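Local coordinates for protein Rab GDP-dissociation inhibitor (Saccharomyces cerevisiae, PDB 2BCG) that holds Rab GTPases such as SEC4 in the GDP-bound state by blocking GDP dissociation, and extracts the GDP-bound Rab YPT7 from vacuolar membranes, at residues E180-F185 with S190-I195; E155-Y160 with R218-C223. All blocks are in the same frame, centred on the assembly; numbering follows the deposited sequence.

Interaction 1: residues E180-F185 with S190-I195. With GER (geran-8-yl geran), chain C.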
loop_
_atom_site.group_PDB
_atom_site.type_symbol
_atom_site.label_atom_id
_atom_site.label_comp_id
_atom_site.label_asym_id
_atom_site.label_seq_id
_atom_site.Cartn_x
_atom_site.Cartn_y
_atom_site.Cartn_z
ATOM N N GLU A 180 22.047 -29.859 8.933
ATOM C CA GLU A 180 23.492 -30.039 9.029
ATOM C C GLU A 180 24.196 -28.787 9.508
ATOM O O GLU A 180 25.154 -28.860 10.271
ATOM C CB GLU A 180 24.075 -30.503 7.691
ATOM C CG GLU A 180 23.642 -31.911 7.314
ATOM C CD GLU A 180 24.163 -32.333 5.952
ATOM O OE1 GLU A 180 24.432 -31.452 5.104
ATOM O OE2 GLU A 180 24.296 -33.554 5.737
ATOM N N VAL A 181 23.695 -27.616 9.110
ATOM C CA VAL A 181 24.233 -26.371 9.616
ATOM C C VAL A 181 23.986 -26.262 11.140
ATOM O O VAL A 181 24.878 -25.871 11.899
ATOM C CB VAL A 181 23.636 -25.128 8.850
ATOM C CG1 VAL A 181 23.958 -23.841 9.572
ATOM C CG2 VAL A 181 24.144 -25.068 7.408
ATOM N N TYR A 182 22.780 -26.646 11.577
ATOM C CA TYR A 182 22.428 -26.609 12.992
ATOM C C TYR A 182 23.365 -27.544 13.777
ATOM O O TYR A 182 23.858 -27.179 14.855
ATOM C CB TYR A 182 20.962 -27.025 13.190
ATOM C CG TYR A 182 19.864 -25.999 12.810
ATOM C CD1 TYR A 182 18.642 -26.441 12.302
ATOM C CD2 TYR A 182 20.051 -24.621 12.983
ATOM C CE1 TYR A 182 17.590 -25.535 12.004
ATOM C CE2 TYR A 182 19.001 -23.684 12.676
ATOM C CZ TYR A 182 17.786 -24.174 12.185
ATOM O OH TYR A 182 16.769 -23.263 11.885
ATOM N N TYR A 183 23.642 -28.708 13.184
ATOM C CA TYR A 183 24.515 -29.724 13.804
ATOM C C TYR A 183 25.923 -29.202 14.046
ATOM O O TYR A 183 26.480 -29.436 15.123
ATOM C CB TYR A 183 24.571 -30.974 12.935
ATOM C CG TYR A 183 25.076 -32.215 13.652
ATOM C CD1 TYR A 183 24.233 -32.947 14.491
ATOM C CD2 TYR A 183 26.368 -32.692 13.422
ATOM C CE1 TYR A 183 24.683 -34.129 15.131
ATOM C CE2 TYR A 183 26.829 -33.848 14.055
ATOM C CZ TYR A 183 25.983 -34.554 14.898
ATOM O OH TYR A 183 26.424 -35.718 15.516
ATOM N N LYS A 184 26.488 -28.494 13.065
ATOM C CA LYS A 184 27.834 -27.930 13.200
ATOM C C LYS A 184 27.912 -27.080 14.476
ATOM O O LYS A 184 28.921 -27.077 15.180
ATOM C CB LYS A 184 28.215 -27.130 11.942
ATOM C CG LYS A 184 29.538 -26.337 12.015
ATOM C CD LYS A 184 30.789 -27.197 11.753
ATOM C CE LYS A 184 30.873 -27.657 10.304
ATOM N NZ LYS A 184 32.195 -28.279 10.013
ATOM N N PHE A 185 26.825 -26.374 14.790
ATOM C CA PHE A 185 26.782 -25.534 15.977
ATOM C C PHE A 185 26.143 -26.190 17.195
ATOM O O PHE A 185 25.995 -25.543 18.224
ATOM C CB PHE A 185 26.073 -24.226 15.622
ATOM C CG PHE A 185 26.801 -23.450 14.579
ATOM C CD1 PHE A 185 26.394 -23.512 13.258
ATOM C CD2 PHE A 185 27.944 -22.726 14.904
ATOM C CE1 PHE A 185 27.088 -22.805 12.279
ATOM C CE2 PHE A 185 28.649 -22.018 13.926
ATOM C CZ PHE A 185 28.219 -22.068 12.620
ATOM N N SER A 190 14.500 -27.299 20.202
ATOM C CA SER A 190 13.759 -26.066 20.531
ATOM C C SER A 190 14.426 -24.835 19.890
ATOM O O SER A 190 13.733 -23.940 19.394
ATOM C CB SER A 190 13.526 -25.893 22.037
ATOM O OG SER A 190 14.734 -25.914 22.754
ATOM N N THR A 191 15.758 -24.823 19.846
ATOM C CA THR A 191 16.511 -23.724 19.207
ATOM C C THR A 191 16.320 -23.744 17.700
ATOM O O THR A 191 16.131 -22.687 17.066
ATOM C CB THR A 191 18.004 -23.777 19.580
ATOM O OG1 THR A 191 18.131 -23.603 20.988
ATOM C CG2 THR A 191 18.801 -22.697 18.913
ATOM N N LYS A 192 16.305 -24.937 17.126
ATOM C CA LYS A 192 16.028 -25.068 15.701
ATOM C C LYS A 192 14.663 -24.452 15.393
ATOM O O LYS A 192 14.566 -23.680 14.438
ATOM C CB LYS A 192 16.089 -26.519 15.240
ATOM C CG LYS A 192 17.439 -27.208 15.394
ATOM C CD LYS A 192 17.284 -28.603 14.792
ATOM C CE LYS A 192 18.308 -29.577 15.312
ATOM N NZ LYS A 192 18.141 -30.891 14.613
ATOM N N GLU A 193 13.634 -24.780 16.191
ATOM C CA GLU A 193 12.252 -24.272 15.970
ATOM C C GLU A 193 12.229 -22.755 16.052
ATOM O O GLU A 193 11.626 -22.083 15.204
ATOM C CB GLU A 193 11.239 -24.874 16.969
ATOM C CG GLU A 193 10.013 -23.939 17.275
ATOM C CD GLU A 193 8.945 -24.576 18.161
ATOM O OE1 GLU A 193 8.660 -24.060 19.283
ATOM O OE2 GLU A 193 8.380 -25.583 17.722
ATOM N N PHE A 194 12.907 -22.215 17.054
ATOM C CA PHE A 194 12.987 -20.766 17.225
ATOM C C PHE A 194 13.649 -20.076 16.026
ATOM O O PHE A 194 13.121 -19.097 15.477
ATOM C CB PHE A 194 13.721 -20.379 18.508
ATOM C CG PHE A 194 13.912 -18.906 18.636
ATOM C CD1 PHE A 194 12.878 -18.083 19.122
ATOM C CD2 PHE A 194 15.100 -18.310 18.198
ATOM C CE1 PHE A 194 13.057 -16.691 19.193
ATOM C CE2 PHE A 194 15.283 -16.926 18.257
ATOM C CZ PHE A 194 14.261 -16.112 18.764
ATOM N N ILE A 195 14.820 -20.560 15.610
ATOM C CA ILE A 195 15.497 -19.945 14.480
ATOM C C ILE A 195 14.664 -20.094 13.215
ATOM O O ILE A 195 14.440 -19.099 12.501
ATOM C CB ILE A 195 16.889 -20.564 14.233
ATOM C CG1 ILE A 195 17.788 -20.231 15.418
ATOM C CG2 ILE A 195 17.504 -20.029 12.895
ATOM C CD1 ILE A 195 19.060 -21.115 15.467
HETATM C C1 GER C . 24.848 -5.185 13.512
HETATM C C2 GER C . 23.983 -5.106 14.787
HETATM C C3 GER C . 24.027 -6.073 15.801
HETATM C C4 GER C . 24.972 -7.284 15.699
HETATM C C5 GER C . 23.129 -5.934 17.054
HETATM C C6 GER C . 21.633 -6.172 16.760
HETATM C C7 GER C . 21.248 -7.512 16.923
HETATM C C8 GER C . 20.501 -8.288 16.022
HETATM C C9 GER C . 20.059 -7.675 14.689
HETATM C C10 GER C . 20.158 -9.769 16.320
HETATM C C11 GER C . 18.793 -10.070 16.979
HETATM C C12 GER C . 18.907 -11.296 17.653
HETATM C C13 GER C . 18.031 -12.377 17.846
HETATM C C14 GER C . 16.604 -12.384 17.273
HETATM C C15 GER C . 18.540 -13.584 18.657
HETATM C C16 GER C . 17.486 -14.233 19.564
HETATM C C17 GER C . 17.995 -14.499 20.839
HETATM C C18 GER C . 17.436 -15.228 21.898
HETATM C C19 GER C . 16.065 -15.912 21.824
HETATM C C20 GER C . 18.222 -15.354 23.195
#

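Interaction 2: residues E155-Y160 with R218-C223. With GER (geran-8-yl geran), chain D.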
loop_
_atom_site.group_PDB
_atom_site.type_symbol
_atom_site.label_atom_id
_atom_site.label_comp_id
_atom_site.label_asym_id
_atom_site.label_seq_id
_atom_site.Cartn_x
_atom_site.Cartn_y
_atom_site.Cartn_z
ATOM N N GLU A 155 27.004 -15.447 14.915
ATOM C CA GLU A 155 28.302 -14.850 14.568
ATOM C C GLU A 155 28.799 -15.351 13.207
ATOM O O GLU A 155 29.448 -14.612 12.461
ATOM C CB GLU A 155 29.343 -15.128 15.664
ATOM C CG GLU A 155 29.183 -14.251 16.922
ATOM C CD GLU A 155 30.048 -14.723 18.094
ATOM O OE1 GLU A 155 30.493 -15.903 18.090
ATOM O OE2 GLU A 155 30.279 -13.919 19.023
ATOM N N TRP A 156 28.483 -16.600 12.891
ATOM C CA TRP A 156 28.796 -17.173 11.589
ATOM C C TRP A 156 27.925 -16.550 10.489
ATOM O O TRP A 156 28.441 -16.212 9.413
ATOM C CB TRP A 156 28.673 -18.696 11.639
ATOM C CG TRP A 156 28.671 -19.373 10.309
ATOM C CD1 TRP A 156 29.755 -19.638 9.516
ATOM C CD2 TRP A 156 27.536 -19.912 9.627
ATOM N NE1 TRP A 156 29.360 -20.292 8.377
ATOM C CE2 TRP A 156 28.002 -20.478 8.416
ATOM C CE3 TRP A 156 26.164 -19.968 9.915
ATOM C CZ2 TRP A 156 27.148 -21.084 7.494
ATOM C CZ3 TRP A 156 25.310 -20.569 8.995
ATOM C CH2 TRP A 156 25.806 -21.120 7.796
ATOM N N ILE A 157 26.626 -16.381 10.763
ATOM C CA ILE A 157 25.705 -15.652 9.870
ATOM C C ILE A 157 26.289 -14.278 9.504
ATOM O O ILE A 157 26.300 -13.898 8.334
ATOM C CB ILE A 157 24.271 -15.445 10.494
ATOM C CG1 ILE A 157 23.551 -16.778 10.766
ATOM C CG2 ILE A 157 23.402 -14.506 9.609
ATOM C CD1 ILE A 157 22.856 -17.418 9.578
ATOM N N SER A 158 26.772 -13.551 10.509
ATOM C CA SER A 158 27.308 -12.203 10.314
ATOM C C SER A 158 28.651 -12.181 9.561
ATOM O O SER A 158 28.910 -11.264 8.775
ATOM C CB SER A 158 27.452 -11.496 11.662
ATOM O OG SER A 158 27.661 -10.102 11.479
ATOM N N SER A 159 29.479 -13.200 9.795
ATOM C CA SER A 159 30.854 -13.246 9.279
ATOM C C SER A 159 31.013 -13.949 7.947
ATOM O O SER A 159 32.090 -13.904 7.338
ATOM C CB SER A 159 31.773 -13.918 10.293
ATOM O OG SER A 159 31.983 -13.053 11.386
ATOM N N TYR A 160 29.961 -14.619 7.501
ATOM C CA TYR A 160 30.041 -15.371 6.266
ATOM C C TYR A 160 30.115 -14.419 5.073
ATOM O O TYR A 160 29.242 -13.565 4.881
ATOM C CB TYR A 160 28.864 -16.337 6.151
ATOM C CG TYR A 160 28.824 -17.152 4.877
ATOM C CD1 TYR A 160 29.218 -18.486 4.868
ATOM C CD2 TYR A 160 28.367 -16.589 3.684
ATOM C CE1 TYR A 160 29.169 -19.241 3.701
ATOM C CE2 TYR A 160 28.322 -17.325 2.515
ATOM C CZ TYR A 160 28.725 -18.649 2.529
ATOM O OH TYR A 160 28.665 -19.376 1.365
ATOM N N ARG A 218 17.248 -15.841 4.611
ATOM C CA ARG A 218 16.092 -15.377 5.415
ATOM C C ARG A 218 16.518 -14.930 6.820
ATOM O O ARG A 218 16.041 -13.911 7.314
ATOM C CB ARG A 218 14.988 -16.435 5.520
ATOM C CG ARG A 218 14.173 -16.754 4.251
ATOM C CD ARG A 218 13.234 -17.889 4.622
ATOM N NE ARG A 218 12.222 -18.223 3.632
ATOM C CZ ARG A 218 10.917 -18.346 3.873
ATOM N NH1 ARG A 218 10.422 -18.174 5.102
ATOM N NH2 ARG A 218 10.095 -18.660 2.876
ATOM N N ILE A 219 17.407 -15.688 7.468
ATOM C CA ILE A 219 17.904 -15.330 8.780
ATOM C C ILE A 219 18.731 -14.048 8.731
ATOM O O ILE A 219 18.573 -13.159 9.563
ATOM C CB ILE A 219 18.728 -16.503 9.389
ATOM C CG1 ILE A 219 17.820 -17.728 9.573
ATOM C CG2 ILE A 219 19.396 -16.064 10.705
ATOM C CD1 ILE A 219 18.598 -19.037 9.696
ATOM N N LEU A 220 19.637 -13.949 7.750
ATOM C CA LEU A 220 20.333 -12.691 7.529
ATOM C C LEU A 220 19.376 -11.502 7.297
ATOM O O LEU A 220 19.567 -10.442 7.915
ATOM C CB LEU A 220 21.299 -12.826 6.356
ATOM C CG LEU A 220 22.246 -11.662 6.073
ATOM C CD1 LEU A 220 23.186 -11.336 7.233
ATOM C CD2 LEU A 220 23.007 -12.036 4.801
ATOM N N LEU A 221 18.369 -11.706 6.437
ATOM C CA LEU A 221 17.317 -10.681 6.172
ATOM C C LEU A 221 16.635 -10.257 7.475
ATOM O O LEU A 221 16.435 -9.071 7.713
ATOM C CB LEU A 221 16.280 -11.176 5.163
ATOM C CG LEU A 221 15.084 -10.240 4.881
ATOM C CD1 LEU A 221 15.529 -8.869 4.346
ATOM C CD2 LEU A 221 14.076 -10.878 3.975
ATOM N N TYR A 222 16.287 -11.221 8.324
ATOM C CA TYR A 222 15.657 -10.892 9.603
ATOM C C TYR A 222 16.570 -10.039 10.470
ATOM O O TYR A 222 16.144 -9.011 11.020
ATOM C CB TYR A 222 15.285 -12.178 10.357
ATOM C CG TYR A 222 14.495 -11.966 11.636
ATOM C CD1 TYR A 222 15.147 -11.581 12.820
ATOM C CD2 TYR A 222 13.106 -12.164 11.657
ATOM C CE1 TYR A 222 14.428 -11.379 14.012
ATOM C CE2 TYR A 222 12.362 -11.969 12.837
ATOM C CZ TYR A 222 13.037 -11.581 14.009
ATOM O OH TYR A 222 12.308 -11.361 15.164
ATOM N N CYS A 223 17.825 -10.475 10.631
ATOM C CA CYS A 223 18.774 -9.745 11.466
ATOM C C CYS A 223 19.064 -8.351 10.911
ATOM O O CYS A 223 19.074 -7.378 11.657
ATOM C CB CYS A 223 20.079 -10.524 11.624
ATOM S SG CYS A 223 19.855 -12.096 12.489
HETATM C C1 GER D . 23.708 -8.706 11.117
HETATM C C2 GER D . 23.380 -9.200 12.548
HETATM C C3 GER D . 23.382 -10.544 12.957
HETATM C C4 GER D . 23.716 -11.701 12.002
HETATM C C5 GER D . 23.014 -10.873 14.413
HETATM C C6 GER D . 24.222 -11.267 15.275
HETATM C C7 GER D . 23.885 -11.293 16.633
HETATM C C8 GER D . 24.541 -11.928 17.696
HETATM C C9 GER D . 25.832 -12.733 17.468
HETATM C C10 GER D . 23.967 -11.790 19.119
HETATM C C11 GER D . 23.245 -13.052 19.624
HETATM C C12 GER D . 23.073 -12.996 21.008
HETATM C C13 GER D . 22.499 -13.932 21.871
HETATM C C14 GER D . 21.923 -15.256 21.374
HETATM C C15 GER D . 22.436 -13.622 23.366
HETATM C C16 GER D . 23.645 -14.199 24.086
HETATM C C17 GER D . 23.462 -14.163 25.460
HETATM C C18 GER D . 23.968 -15.072 26.384
HETATM C C19 GER D . 24.829 -16.263 25.913
HETATM C C20 GER D . 23.661 -14.869 27.881
#

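Interaction 1: residues E180-F185 with S190-I195
Tyr182 and Lys192 bring their CA atoms to 7.1 Å where helix 178-184 meets helix 189-199 across a short connection. From 180-185 the contact is made by Tyr182 alone. Its CG lies anti to its own carbonyl carbon (chi1 -75°), and the ring reaches over to the second helix. The side chain of Lys192 crosses one ring face. Its CG makes a CH-pi contact, 3.9 Å from the centroid of the Tyr182 ring and 29° off the ring normal. The closest carbons here are Tyr182 CD1 and Lys192 CG, at 3.4 Å. Beyond CG the lysine chain runs extended, and its NZ forms a salt bridge with Asp179. Ile195 meets another part of the ring. Its CG2 sits in the ring plane, at the edge, 3.5 Å from Tyr182 OH. Its CD1 approaches Tyr182 CE2 obliquely, at 3.8 Å. The buried hydroxyl is hydrogen-bonded to Tyr207 OH. A leucine in place of Tyr182 would probably leave the Tyr207 hydroxyl without this mate and the Lys192 methylenes without the ring face they rest on. Next to Ile195 in the chain, Phe194 has its ring at the lipid, with CZ 3.6 Å from C19 of the geranylgeranyl in chain C. This is helix-helix packing in the helical domain of Rab GDI, at the wall of the prenyl-binding pocket.

Interaction 2: residues E155-Y160 with R218-C223
The 2.9 Å backbone bond from Tyr222 N to Arg218 O belongs to the turn of helix 212-229 that presents Ile219 and Leu220 to Ile157 of helix 144-159. The contact is apolar helix-helix packing in the helical domain of Rab GDI, and it borders the pocket that holds the geranylgeranyl lipid. The backbones are nearest at Ile157 and Leu220. Ile157 is the one residue that helix 144-159 sends into both protein contacts, and it divides the work between its two branches. Its CD1 reaches CG2 of Ile219 at 3.9 Å, and these two side chains cross at about a right angle. Its CG2 meets CD1 of Leu220 at 4.0 Å, and here the side chains slide past each other in opposite directions. In Leu220, CG is anti to the backbone N (chi1 -173°), which swings the leucine branch back to the neighbouring helix. Arg218 turns elsewhere. It hydrogen-bonds the carbonyl of Ala200 and makes a cation-pi contact with Trp202. On the first helix, Trp156 sets its ring edge-to-face with that of Phe216, one turn before Leu220. The lipid of chain D lies against both segments. Ile157 CG2 is shared, because it also touches C4 of the lipid at 3.7 Å. Ser158 touches the same methyl carbon through its CB. Glu155 meets the lipid through its aliphatic part, with CG against the C9 methyl. From the other helix, Cys223 faces the chain near its first double bond. Its CB lies 3.6 Å from C3 of the lipid, and its SG is 3.9 Å from both C3 and C5.

From the N terminus the chain first passes 155-160, at the end of helix 144-159. It then runs through 180-185 and, after four intervening residues, 190-195, where interaction 1 closes a short loop. At 218-223, on helix 212-229, interaction 2 closes a much longer one. Interaction 1 is therefore nested inside the loop of interaction 2. The two contacts also touch in space: Ile195 CG2 packs on Ile219 CD1 at 3.5 Å, and the ring of Phe185 packs on Trp156. Together they tie four successive helices into one bundle. Each contact borders a bound geranylgeranyl, chain C for interaction 1 and chain D for interaction 2.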